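Long-range contact in bifunctional GH43-CE protein (Bacteroides eggerthii, PDB 6MLY), which probably releases xylose from xylan-type chains through a family 43 glycoside hydrolase domain and carries a second, esterase-like domain: residues A556-N561 with N694-A699. Residues are numbered along the deposited sequence; the frame is centred on the assembly and turned at random.
With ACT (acetate ion), chain E.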
loop_
_atom_site.group_PDB
_atom_site.type_symbol
_atom_site.label_atom_id
_atom_site.label_comp_id
_atom_site.label_asym_id
_atom_site.label_seq_id
_atom_site.Cartn_x
_atom_site.Cartn_y
_atom_site.Cartn_z
ATOM N N ALA A 556 7.771 16.287 23.217
ATOM C CA ALA A 556 7.397 17.335 24.162
ATOM C C ALA A 556 5.871 17.519 24.151
ATOM O O ALA A 556 5.363 18.618 24.377
ATOM C CB ALA A 556 8.124 18.616 23.831
ATOM N N TRP A 557 5.154 16.420 23.896
ATOM C CA TRP A 557 3.692 16.387 23.838
ATOM C C TRP A 557 3.139 17.293 22.719
ATOM O O TRP A 557 2.035 17.841 22.857
ATOM C CB TRP A 557 3.099 16.765 25.202
ATOM C CG TRP A 557 3.691 16.031 26.366
ATOM C CD1 TRP A 557 3.505 14.721 26.698
ATOM C CD2 TRP A 557 4.551 16.576 27.381
ATOM N NE1 TRP A 557 4.199 14.409 27.836
ATOM C CE2 TRP A 557 4.848 15.528 28.279
ATOM C CE3 TRP A 557 5.101 17.841 27.617
ATOM C CZ2 TRP A 557 5.669 15.711 29.389
ATOM C CZ3 TRP A 557 5.916 18.021 28.712
ATOM C CH2 TRP A 557 6.194 16.968 29.587
ATOM N N PHE A 558 3.878 17.432 21.608
ATOM C CA PHE A 558 3.490 18.344 20.521
ATOM C C PHE A 558 3.101 17.580 19.250
ATOM O O PHE A 558 2.514 18.177 18.356
ATOM C CB PHE A 558 4.610 19.335 20.192
ATOM C CG PHE A 558 4.745 20.493 21.151
ATOM C CD1 PHE A 558 3.641 21.242 21.528
ATOM C CD2 PHE A 558 5.986 20.856 21.655
ATOM C CE1 PHE A 558 3.770 22.308 22.407
ATOM C CE2 PHE A 558 6.114 21.925 22.531
ATOM C CZ PHE A 558 5.004 22.650 22.905
ATOM N N ALA A 559 3.408 16.277 19.182
ATOM C CA ALA A 559 3.234 15.480 17.963
ATOM C C ALA A 559 2.092 14.474 18.147
ATOM O O ALA A 559 1.871 13.980 19.254
ATOM C CB ALA A 559 4.526 14.784 17.621
ATOM N N ASN A 560 1.378 14.176 17.050
ATOM C CA ASN A 560 0.300 13.184 17.059
ATOM C C ASN A 560 0.529 12.154 15.946
ATOM O O ASN A 560 -0.397 11.425 15.581
ATOM C CB ASN A 560 -1.074 13.851 16.955
ATOM C CG ASN A 560 -1.237 14.737 15.736
ATOM O OD1 ASN A 560 -0.465 14.650 14.781
ATOM N ND2 ASN A 560 -2.249 15.588 15.754
ATOM N N ASN A 561 1.771 12.072 15.449
ATOM C CA ASN A 561 2.033 11.484 14.141
ATOM C C ASN A 561 3.445 10.886 14.031
ATOM O O ASN A 561 3.927 10.686 12.918
ATOM C CB ASN A 561 1.836 12.541 13.048
ATOM C CG ASN A 561 2.835 13.681 13.119
ATOM O OD1 ASN A 561 3.475 13.909 14.155
ATOM N ND2 ASN A 561 2.976 14.400 12.014
ATOM N N ASN A 694 5.529 29.323 28.044
ATOM C CA ASN A 694 5.948 28.943 26.694
ATOM C C ASN A 694 6.497 27.509 26.672
ATOM O O ASN A 694 6.552 26.900 25.604
ATOM C CB ASN A 694 6.981 29.924 26.130
ATOM C CG ASN A 694 6.364 31.189 25.570
ATOM O OD1 ASN A 694 7.005 31.899 24.800
ATOM N ND2 ASN A 694 5.126 31.477 25.941
ATOM N N SER A 695 6.897 26.975 27.835
ATOM C CA SER A 695 7.524 25.651 27.907
ATOM C C SER A 695 6.508 24.567 27.544
ATOM O O SER A 695 5.308 24.764 27.708
ATOM C CB SER A 695 8.153 25.410 29.262
ATOM O OG SER A 695 7.173 25.371 30.289
ATOM N N PRO A 696 6.954 23.396 27.030
ATOM C CA PRO A 696 6.046 22.334 26.590
ATOM C C PRO A 696 5.011 21.840 27.615
ATOM O O PRO A 696 3.939 21.367 27.218
ATOM C CB PRO A 696 6.992 21.169 26.270
ATOM C CG PRO A 696 8.293 21.839 25.907
ATOM C CD PRO A 696 8.366 23.040 26.822
ATOM N N GLU A 697 5.347 21.925 28.906
ATOM C CA GLU A 697 4.459 21.481 29.988
ATOM C C GLU A 697 3.309 22.482 30.172
ATOM O O GLU A 697 2.189 22.076 30.488
ATOM C CB GLU A 697 5.227 21.251 31.299
ATOM C CG GLU A 697 6.167 22.372 31.707
ATOM C CD GLU A 697 7.642 22.067 31.487
ATOM O OE1 GLU A 697 8.025 21.809 30.321
ATOM O OE2 GLU A 697 8.406 22.072 32.493
ATOM N N ALA A 698 3.591 23.776 29.970
ATOM C CA ALA A 698 2.579 24.838 30.032
ATOM C C ALA A 698 1.529 24.640 28.922
ATOM O O ALA A 698 0.329 24.875 29.132
ATOM C CB ALA A 698 3.247 26.187 29.926
ATOM N N ALA A 699 1.987 24.215 27.739
ATOM C CA ALA A 699 1.112 23.910 26.616
ATOM C C ALA A 699 0.306 22.637 26.906
ATOM O O ALA A 699 -0.832 22.529 26.472
ATOM C CB ALA A 699 1.920 23.767 25.348
HETATM C C ACT E . 11.359 15.288 22.975
HETATM O O ACT E . 11.827 16.439 23.135
HETATM O OXT ACT E . 10.195 14.986 23.335
HETATM C CH3 ACT E . 12.228 14.240 22.336
#
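P696, in the first turn of helix 696-701, packs against three consecutive loop residues, A556, W557 and F558. The side chains that meet are mostly apolar, and the indole also lies against helix backbone. A556 CB lies 3.7 Å from P696 CB. F558 reaches the P696 ring with CE2, 3.9 Å from P696 CB, and the two side chains cross obliquely. Further along the helix, F558 CE1 meets A699 CB at 3.8 Å. F558 has CG anti to its own carbonyl carbon (chi1 -78°), and its ring ends beside the helix although its CB does not point there.

W557 uses the six-membered part of its indole. CE3 sits 3.7 Å from P696 O, and CZ3 is 4.0 Å from E697 N. H632 meets the same indole at a steep angle. An alanine in place of W557 would probably open a gap beside P696 and E697 and leave the H632 ring without its partner.

The hydrogen bonds go to groups outside the two segments. A556 N makes a weak 2.8 Å bond to acetate OXT, and the acetate probably comes from the crystallisation liquor. W557 O accepts a bond from S589 OG, and K593 NZ bonds A699 O.

The W557 side chain lies near, without touching, what is probably a GxSxG nucleophile elbow, consistent with an alpha/beta-hydrolase esterase. The contact joins the loop between strand 546-552 and helix 563-577 to the start of helix 696-701, which follows strand 671-675.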